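Long-range contacts in cyclic pyranopterin monophosphate synthase 2 (Mycobacterium tuberculosis, PDB 4FDF), which probably converts (8S)-3',8-cyclo-7,8-dihydroguanosine 5'-triphosphate into cyclic pyranopterin monophosphate, a step in making the molybdenum cofactor: residues G43-S48 and A146-I151; A67-A72 and L133-M138; I106-T111 and T126-A131. One frame throughout, in Å; residues are numbered along the deposited sequence.

Contact 1: residues G43-S48 and A146-I151; sequences GILRTS and ALIDDI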
loop_
_atom_site.group_PDB
_atom_site.type_symbol
_atom_site.label_atom_id
_atom_site.label_comp_id
_atom_site.label_asym_id
_atom_site.label_seq_id
_atom_site.Cartn_x
_atom_site.Cartn_y
_atom_site.Cartn_z
ATOM N N GLY B 43 1.486 -10.647 23.155
ATOM C CA GLY B 43 2.854 -10.135 23.149
ATOM C C GLY B 43 2.983 -9.162 24.298
ATOM O O GLY B 43 1.979 -8.774 24.904
ATOM N N ILE B 44 4.211 -8.762 24.608
ATOM C CA ILE B 44 4.456 -7.949 25.797
ATOM C C ILE B 44 5.551 -6.907 25.563
ATOM O O ILE B 44 6.617 -7.214 25.033
ATOM C CB ILE B 44 4.704 -8.843 27.075
ATOM C CG1 ILE B 44 4.690 -8.012 28.361
ATOM C CG2 ILE B 44 5.981 -9.641 26.974
ATOM C CD1 ILE B 44 4.842 -8.846 29.634
ATOM N N LEU B 45 5.269 -5.666 25.936
ATOM C CA LEU B 45 6.297 -4.638 25.932
ATOM C C LEU B 45 6.879 -4.497 27.346
ATOM O O LEU B 45 6.158 -4.159 28.278
ATOM C CB LEU B 45 5.720 -3.312 25.461
ATOM C CG LEU B 45 6.725 -2.168 25.321
ATOM C CD1 LEU B 45 7.536 -2.319 24.065
ATOM C CD2 LEU B 45 6.026 -0.818 25.337
ATOM N N ARG B 46 8.173 -4.777 27.496
ATOM C CA ARG B 46 8.835 -4.650 28.801
ATOM C C ARG B 46 9.391 -3.235 28.983
ATOM O O ARG B 46 10.382 -2.865 28.362
ATOM C CB ARG B 46 9.953 -5.686 28.960
ATOM C CG ARG B 46 9.620 -7.089 28.463
ATOM C CD ARG B 46 9.189 -8.006 29.580
ATOM N NE ARG B 46 9.154 -9.397 29.141
ATOM C CZ ARG B 46 8.474 -10.363 29.755
ATOM N NH1 ARG B 46 7.760 -10.094 30.848
ATOM N NH2 ARG B 46 8.503 -11.598 29.276
ATOM N N THR B 47 8.748 -2.441 29.826
ATOM C CA THR B 47 9.149 -1.038 29.968
ATOM C C THR B 47 9.422 -0.611 31.438
ATOM O O THR B 47 9.793 -1.440 32.257
ATOM C CB THR B 47 8.186 -0.094 29.193
ATOM O OG1 THR B 47 8.725 1.230 29.167
ATOM C CG2 THR B 47 6.783 -0.089 29.797
ATOM N N SER B 48 9.249 0.670 31.757
ATOM C CA SER B 48 9.593 1.189 33.087
ATOM C C SER B 48 8.354 1.655 33.843
ATOM O O SER B 48 7.311 1.926 33.235
ATOM C CB SER B 48 10.578 2.347 32.958
ATOM O OG SER B 48 9.947 3.448 32.325
ATOM N N ALA B 146 13.413 -0.221 26.349
ATOM C CA ALA B 146 12.257 -1.124 26.335
ATOM C C ALA B 146 12.437 -2.195 25.265
ATOM O O ALA B 146 13.122 -1.981 24.258
ATOM C CB ALA B 146 10.956 -0.349 26.111
ATOM N N LEU B 147 11.852 -3.361 25.497
ATOM C CA LEU B 147 11.931 -4.424 24.514
ATOM C C LEU B 147 10.608 -5.136 24.325
ATOM O O LEU B 147 9.720 -5.061 25.173
ATOM C CB LEU B 147 13.081 -5.403 24.825
ATOM C CG LEU B 147 13.145 -6.327 26.042
ATOM C CD1 LEU B 147 13.019 -5.556 27.354
ATOM C CD2 LEU B 147 12.132 -7.469 25.957
ATOM N N ILE B 148 10.493 -5.812 23.188
ATOM C CA ILE B 148 9.267 -6.479 22.775
ATOM C C ILE B 148 9.481 -7.988 22.896
ATOM O O ILE B 148 10.409 -8.551 22.308
ATOM C CB ILE B 148 8.864 -6.070 21.331
ATOM C CG1 ILE B 148 8.492 -4.577 21.274
ATOM C CG2 ILE B 148 7.709 -6.932 20.823
ATOM C CD1 ILE B 148 8.481 -3.975 19.854
ATOM N N ASP B 149 8.598 -8.631 23.654
ATOM C CA ASP B 149 8.814 -9.988 24.110
ATOM C C ASP B 149 7.584 -10.868 23.895
ATOM O O ASP B 149 6.448 -10.371 23.842
ATOM C CB ASP B 149 9.130 -9.951 25.615
ATOM C CG ASP B 149 10.446 -10.623 25.968
ATOM O OD1 ASP B 149 11.166 -11.077 25.049
ATOM O OD2 ASP B 149 10.763 -10.672 27.178
ATOM N N ASP B 150 7.836 -12.174 23.776
ATOM C CA ASP B 150 6.826 -13.221 23.943
ATOM C C ASP B 150 5.617 -13.060 22.994
ATOM O O ASP B 150 4.459 -13.210 23.390
ATOM C CB ASP B 150 6.403 -13.282 25.422
ATOM C CG ASP B 150 6.048 -14.685 25.890
ATOM O OD1 ASP B 150 6.766 -15.657 25.557
ATOM O OD2 ASP B 150 5.049 -14.814 26.626
ATOM N N ILE B 151 5.902 -12.732 21.738
ATOM C CA ILE B 151 4.862 -12.702 20.719
ATOM C C ILE B 151 4.531 -14.132 20.295
ATOM O O ILE B 151 5.390 -14.850 19.805
ATOM C CB ILE B 151 5.279 -11.841 19.505
ATOM C CG1 ILE B 151 5.362 -10.373 19.935
ATOM C CG2 ILE B 151 4.294 -12.050 18.322
ATOM C CD1 ILE B 151 6.140 -9.479 18.989
#

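Contact 2: residues A67-A72 and L133-M138; sequences ATARVA and LTLYDM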
loop_
_atom_site.group_PDB
_atom_site.type_symbol
_atom_site.label_atom_id
_atom_site.label_comp_id
_atom_site.label_asym_id
_atom_site.label_seq_id
_atom_site.Cartn_x
_atom_site.Cartn_y
_atom_site.Cartn_z
ATOM N N ALA B 67 -4.364 4.174 22.440
ATOM C CA ALA B 67 -5.265 4.420 21.320
ATOM C C ALA B 67 -4.519 4.371 20.000
ATOM O O ALA B 67 -5.000 3.769 19.046
ATOM C CB ALA B 67 -5.992 5.771 21.479
ATOM N N THR B 68 -3.335 4.978 19.954
ATOM C CA THR B 68 -2.550 5.011 18.724
ATOM C C THR B 68 -2.148 3.588 18.306
ATOM O O THR B 68 -2.262 3.224 17.136
ATOM C CB THR B 68 -1.326 5.965 18.839
ATOM O OG1 THR B 68 -1.791 7.293 19.108
ATOM C CG2 THR B 68 -0.499 5.999 17.548
ATOM N N ALA B 69 -1.713 2.787 19.275
ATOM C CA ALA B 69 -1.232 1.442 18.989
ATOM C C ALA B 69 -2.362 0.485 18.641
ATOM O O ALA B 69 -2.190 -0.394 17.804
ATOM C CB ALA B 69 -0.403 0.913 20.153
ATOM N N ARG B 70 -3.516 0.665 19.273
ATOM C CA ARG B 70 -4.697 -0.112 18.919
ATOM C C ARG B 70 -5.044 0.083 17.447
ATOM O O ARG B 70 -5.250 -0.902 16.724
ATOM C CB ARG B 70 -5.888 0.237 19.827
ATOM C CG ARG B 70 -7.206 -0.401 19.431
ATOM C CD ARG B 70 -8.080 -0.738 20.653
ATOM N NE ARG B 70 -7.937 0.235 21.730
ATOM C CZ ARG B 70 -7.898 -0.061 23.023
ATOM N NH1 ARG B 70 -7.998 -1.319 23.438
ATOM N NH2 ARG B 70 -7.756 0.913 23.909
ATOM N N VAL B 71 -5.089 1.343 17.011
ATOM C CA VAL B 71 -5.413 1.677 15.617
ATOM C C VAL B 71 -4.354 1.139 14.661
ATOM O O VAL B 71 -4.686 0.616 13.593
ATOM C CB VAL B 71 -5.615 3.218 15.386
ATOM C CG1 VAL B 71 -5.885 3.512 13.910
ATOM C CG2 VAL B 71 -6.780 3.750 16.216
ATOM N N ALA B 72 -3.084 1.249 15.043
ATOM C CA ALA B 72 -1.994 0.708 14.209
ATOM C C ALA B 72 -2.066 -0.827 14.072
ATOM O O ALA B 72 -1.834 -1.380 12.974
ATOM C CB ALA B 72 -0.630 1.149 14.750
ATOM N N LEU B 133 5.303 -2.384 18.266
ATOM C CA LEU B 133 6.186 -1.414 17.627
ATOM C C LEU B 133 5.689 0.019 17.816
ATOM O O LEU B 133 6.482 0.937 18.020
ATOM C CB LEU B 133 6.349 -1.711 16.126
ATOM C CG LEU B 133 7.173 -2.944 15.716
ATOM C CD1 LEU B 133 6.906 -3.328 14.260
ATOM C CD2 LEU B 133 8.654 -2.699 15.935
ATOM N N THR B 134 4.373 0.197 17.735
ATOM C CA THR B 134 3.770 1.507 17.882
ATOM C C THR B 134 3.836 1.977 19.333
ATOM O O THR B 134 4.099 3.155 19.586
ATOM C CB THR B 134 2.331 1.518 17.353
ATOM O OG1 THR B 134 2.360 1.218 15.953
ATOM C CG2 THR B 134 1.684 2.883 17.566
ATOM N N LEU B 135 3.614 1.064 20.278
ATOM C CA LEU B 135 3.826 1.408 21.674
ATOM C C LEU B 135 5.252 1.900 21.871
ATOM O O LEU B 135 5.469 2.969 22.445
ATOM C CB LEU B 135 3.558 0.227 22.604
ATOM C CG LEU B 135 2.098 -0.132 22.849
ATOM C CD1 LEU B 135 2.060 -1.252 23.869
ATOM C CD2 LEU B 135 1.257 1.079 23.315
ATOM N N TYR B 136 6.219 1.123 21.385
ATOM C CA TYR B 136 7.615 1.494 21.508
ATOM C C TYR B 136 7.900 2.868 20.885
ATOM O O TYR B 136 8.653 3.661 21.446
ATOM C CB TYR B 136 8.530 0.423 20.909
ATOM C CG TYR B 136 9.992 0.781 21.059
ATOM C CD1 TYR B 136 10.713 1.307 19.991
ATOM C CD2 TYR B 136 10.639 0.631 22.279
ATOM C CE1 TYR B 136 12.055 1.655 20.127
ATOM C CE2 TYR B 136 11.984 0.978 22.431
ATOM C CZ TYR B 136 12.687 1.491 21.345
ATOM O OH TYR B 136 14.008 1.850 21.488
ATOM N N ASP B 137 7.303 3.153 19.729
ATOM C CA ASP B 137 7.475 4.465 19.128
ATOM C C ASP B 137 6.982 5.584 20.061
ATOM O O ASP B 137 7.547 6.668 20.082
ATOM C CB ASP B 137 6.760 4.562 17.779
ATOM C CG ASP B 137 7.056 5.875 17.064
ATOM O OD1 ASP B 137 8.243 6.145 16.785
ATOM O OD2 ASP B 137 6.113 6.659 16.821
ATOM N N MET B 138 5.929 5.308 20.824
ATOM C CA MET B 138 5.338 6.305 21.695
ATOM C C MET B 138 6.149 6.509 22.974
ATOM O O MET B 138 6.060 7.567 23.602
ATOM C CB MET B 138 3.891 5.927 22.052
ATOM C CG MET B 138 2.958 5.709 20.865
ATOM S SD MET B 138 2.407 7.203 20.016
ATOM C CE MET B 138 3.854 7.581 19.076
#

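Contact 3: residues I106-T111 and T126-A131; sequences IEITAT and TAVSVA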
loop_
_atom_site.group_PDB
_atom_site.type_symbol
_atom_site.label_atom_id
_atom_site.label_comp_id
_atom_site.label_asym_id
_atom_site.label_seq_id
_atom_site.Cartn_x
_atom_site.Cartn_y
_atom_site.Cartn_z
ATOM N N ILE B 106 3.387 -4.008 29.519
ATOM C CA ILE B 106 2.110 -3.830 28.831
ATOM C C ILE B 106 1.830 -5.053 27.961
ATOM O O ILE B 106 2.505 -5.283 26.966
ATOM C CB ILE B 106 2.094 -2.543 27.980
ATOM C CG1 ILE B 106 2.518 -1.343 28.838
ATOM C CG2 ILE B 106 0.704 -2.318 27.368
ATOM C CD1 ILE B 106 2.948 -0.116 28.060
ATOM N N GLU B 107 0.847 -5.852 28.363
ATOM C CA GLU B 107 0.445 -7.007 27.574
ATOM C C GLU B 107 -0.511 -6.594 26.451
ATOM O O GLU B 107 -1.390 -5.740 26.633
ATOM C CB GLU B 107 -0.160 -8.096 28.459
ATOM N N ILE B 108 -0.310 -7.192 25.280
ATOM C CA ILE B 108 -1.117 -6.885 24.120
ATOM C C ILE B 108 -1.819 -8.166 23.678
ATOM O O ILE B 108 -1.203 -9.219 23.592
ATOM C CB ILE B 108 -0.241 -6.319 22.973
ATOM C CG1 ILE B 108 0.613 -5.156 23.479
ATOM C CG2 ILE B 108 -1.102 -5.873 21.796
ATOM C CD1 ILE B 108 1.834 -4.865 22.648
ATOM N N THR B 109 -3.117 -8.086 23.418
ATOM C CA THR B 109 -3.840 -9.245 22.912
ATOM C C THR B 109 -4.617 -8.852 21.653
ATOM O O THR B 109 -5.382 -7.888 21.667
ATOM C CB THR B 109 -4.787 -9.827 23.998
ATOM O OG1 THR B 109 -4.066 -9.971 25.234
ATOM C CG2 THR B 109 -5.342 -11.178 23.594
ATOM N N ALA B 110 -4.421 -9.597 20.569
ATOM C CA ALA B 110 -5.208 -9.377 19.365
ATOM C C ALA B 110 -6.126 -10.560 19.069
ATOM O O ALA B 110 -5.703 -11.715 19.105
ATOM C CB ALA B 110 -4.312 -9.065 18.172
ATOM N N THR B 111 -7.391 -10.249 18.803
ATOM C CA THR B 111 -8.405 -11.245 18.461
ATOM C C THR B 111 -8.882 -10.943 17.049
ATOM O O THR B 111 -9.304 -9.819 16.757
ATOM C CB THR B 111 -9.585 -11.216 19.474
ATOM O OG1 THR B 111 -9.100 -11.609 20.761
ATOM C CG2 THR B 111 -10.709 -12.162 19.062
ATOM N N THR B 126 0.532 -10.248 13.525
ATOM C CA THR B 126 0.927 -8.997 12.872
ATOM C C THR B 126 0.394 -7.766 13.636
ATOM O O THR B 126 1.130 -6.790 13.876
ATOM C CB THR B 126 0.470 -9.017 11.388
ATOM O OG1 THR B 126 1.166 -10.069 10.698
ATOM C CG2 THR B 126 0.737 -7.710 10.689
ATOM N N ALA B 127 -0.879 -7.834 14.026
ATOM C CA ALA B 127 -1.529 -6.808 14.843
ATOM C C ALA B 127 -0.814 -6.616 16.177
ATOM O O ALA B 127 -0.469 -5.501 16.551
ATOM C CB ALA B 127 -3.003 -7.172 15.074
ATOM N N VAL B 128 -0.559 -7.713 16.881
ATOM C CA VAL B 128 0.174 -7.657 18.140
ATOM C C VAL B 128 1.531 -7.021 17.877
ATOM O O VAL B 128 1.984 -6.127 18.592
ATOM C CB VAL B 128 0.353 -9.074 18.740
ATOM C CG1 VAL B 128 1.503 -9.111 19.772
ATOM C CG2 VAL B 128 -0.945 -9.556 19.372
ATOM N N SER B 129 2.150 -7.463 16.800
ATOM C CA SER B 129 3.468 -7.020 16.449
ATOM C C SER B 129 3.524 -5.536 16.147
ATOM O O SER B 129 4.370 -4.818 16.706
ATOM C CB SER B 129 3.930 -7.830 15.259
ATOM O OG SER B 129 5.300 -7.577 15.018
ATOM N N VAL B 130 2.616 -5.051 15.296
ATOM C CA VAL B 130 2.641 -3.631 14.934
ATOM C C VAL B 130 2.178 -2.734 16.093
ATOM O O VAL B 130 2.671 -1.611 16.249
ATOM C CB VAL B 130 1.895 -3.344 13.599
ATOM C CG1 VAL B 130 1.795 -1.840 13.330
ATOM C CG2 VAL B 130 2.635 -4.033 12.421
ATOM N N ALA B 131 1.260 -3.233 16.914
ATOM C CA ALA B 131 0.824 -2.513 18.118
ATOM C C ALA B 131 1.972 -2.330 19.109
ATOM O O ALA B 131 2.072 -1.281 19.747
ATOM C CB ALA B 131 -0.350 -3.236 18.786
#

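Contact 1: residues G43-S48 and A146-I151
The guanidinium of Arg46 has Ile44 CG2 over the centre of one face, 3.7 Å above the plane, and the Asp149 carboxylate at its edge, the two planes standing 81° apart. This salt bridge lies on the face of the ferredoxin-like sheet that carries Ile44, Arg46, Leu147 and Asp149, where strands 35-46 and 147-156 run antiparallel. Arg46 grips side-on: NE reaches Asp149 OD2 at 2.8 Å along the anti lone pair, while NH2 meets the same oxygen at 3.2 Å from above the carboxylate plane. Asp149 OD1 is held by the backbone N of Asp150 of a second subunit and faces that subunit's own Asp149 OD1, a crowding of charge that Arg46 may relieve. Arg46 CB and CG cross Leu147 obliquely, CB 3.5 Å from Leu147 CD1, and the bend at chi2 (-98°) then turns the chain toward Asp149. Below, four backbone hydrogen bonds join the hydrogen-bonded pairs Ile44-Asp149 and Arg46-Leu147; the straightest, Arg46 N to Leu147 O, has an N-H...O angle of 162°. On the other face Leu45 CD1 meets Ile148 CG1 at 3.7 Å, beneath helix 121-139. Past Asp149 the register slips by one residue, like a beta bulge: Asp150 takes a left-handed backbone, Gly43 lies beside Ile151, and Gly43 CA makes a C-H...O contact of 3.5 Å with Asp150 O.

Contact 2: residues A67-A72 and L133-M138
Helices 65-83 and 121-139 run roughly antiparallel here, their local axes 150° apart and only 8.5 Å from each other at the closest, with Ala69 CA and Thr134 CA as the nearest backbone pair at 5.1 Å. Small side chains allow this approach. Thr134 does most of the touching: its CG2, anti to the backbone N (chi1 of the residue -62°), lies 3.6 Å from Ala69 CA, so the methyl rests on the backbone of the facing helix. The other branch, OG1, stands beside its own backbone N and gives its hydrogen bond back along the helix to Val130 O, which satisfies the buried hydroxyl; Ala72 CB presses on that oxygen at a short 3.2 Å. Thr68 OG1 likewise bonds back along its own chain, to Asp64 O just ahead of the helix, and its CG2 meets Thr134 CG2 at 3.8 Å with the two side chains crossing at about a right angle. These are the two long helices that lie together on one face of the antiparallel sheet in the ferredoxin-like fold. Toward the sheet, Ala69 CB is met by Leu135 CD2 at 3.6 Å, and Phe99 of strand 92-101 touches both residues. On the far flank Met138, bent at chi2 and chi3, lays SD 4.0 Å from Thr68 CG2, crossing it nearly perpendicularly. Other subunits close in around the helix pair: Pro85 of a second subunit packs on Ala72 and Leu86 of the same subunit on Met138, while Val71 of a third subunit touches Thr68.

Contact 3: residues I106-T111 and T126-A131
Ile108 is the first residue of strand 105-116 to meet helix 121-139 here, its side chain setting out toward the helix. Its branches divide the work: CG2, anti to the backbone N (chi1 of the residue -52°), lies 4.1 Å from Ala131 CB and 4.4 Å from Val128 CG2, while CG1 stands beside the backbone N and leads its end toward Leu135, one turn further along the helix. Val97 and Phe99 of strand 92-101 also touch Ile108, so it is enclosed from the neighbouring strand as well as from above. Thr109 turns to the opposite face of the sheet, where its side chain packs on Val40; what the helix touches of it is backbone, the carbonyl C with Val128 CG2 at a loose 4.4 Å. Strand 105-116, helix 121-139 and strand 147-156 form the second beta-alpha-beta unit of the ferredoxin-like fold, crossing over strand 35-46, and this packing is where the helix settles on the strand that leads into it. The local axes come within 7.6 Å. Ala110 points back to the helix and makes the tightest meeting: its CB sits 3.6 Å from Val128 CG2 and 3.9 Å from Ala127 CB. Val128 holds CG1 anti to the backbone N, which sets CG2 beside that N and lets this methyl also rest 3.7 Å from Ala110 N. Ala41 of strand 35-46 receives Val128 too, so the valine straddles two strands, while Ala127 touches Ala77 of helix 65-83.

Helix 121-139 ties the three contacts together: contact 3 seats its earlier turns on the sheet, and contact 2 packs its later ones against helix 65-83, with centres about 9 Å apart and Ala69 CB 3.3 Å from Ala131 O. Contact 1 continues the same sheet, strand 35-46 lying between the other two strands; Gly43 O and Ile108 N, 2.8 Å apart, make a probable hydrogen bond to contact 3. Leu135 is the common meeting point, its CB 3.8 Å from Leu45 CD2. Part of the predicted substrate site, Met122 and Glu123, lies near the helix start: the Ala127 side chain is about 6 Å from that of Glu123, and that of Ile151 about 8 Å from that of Met122.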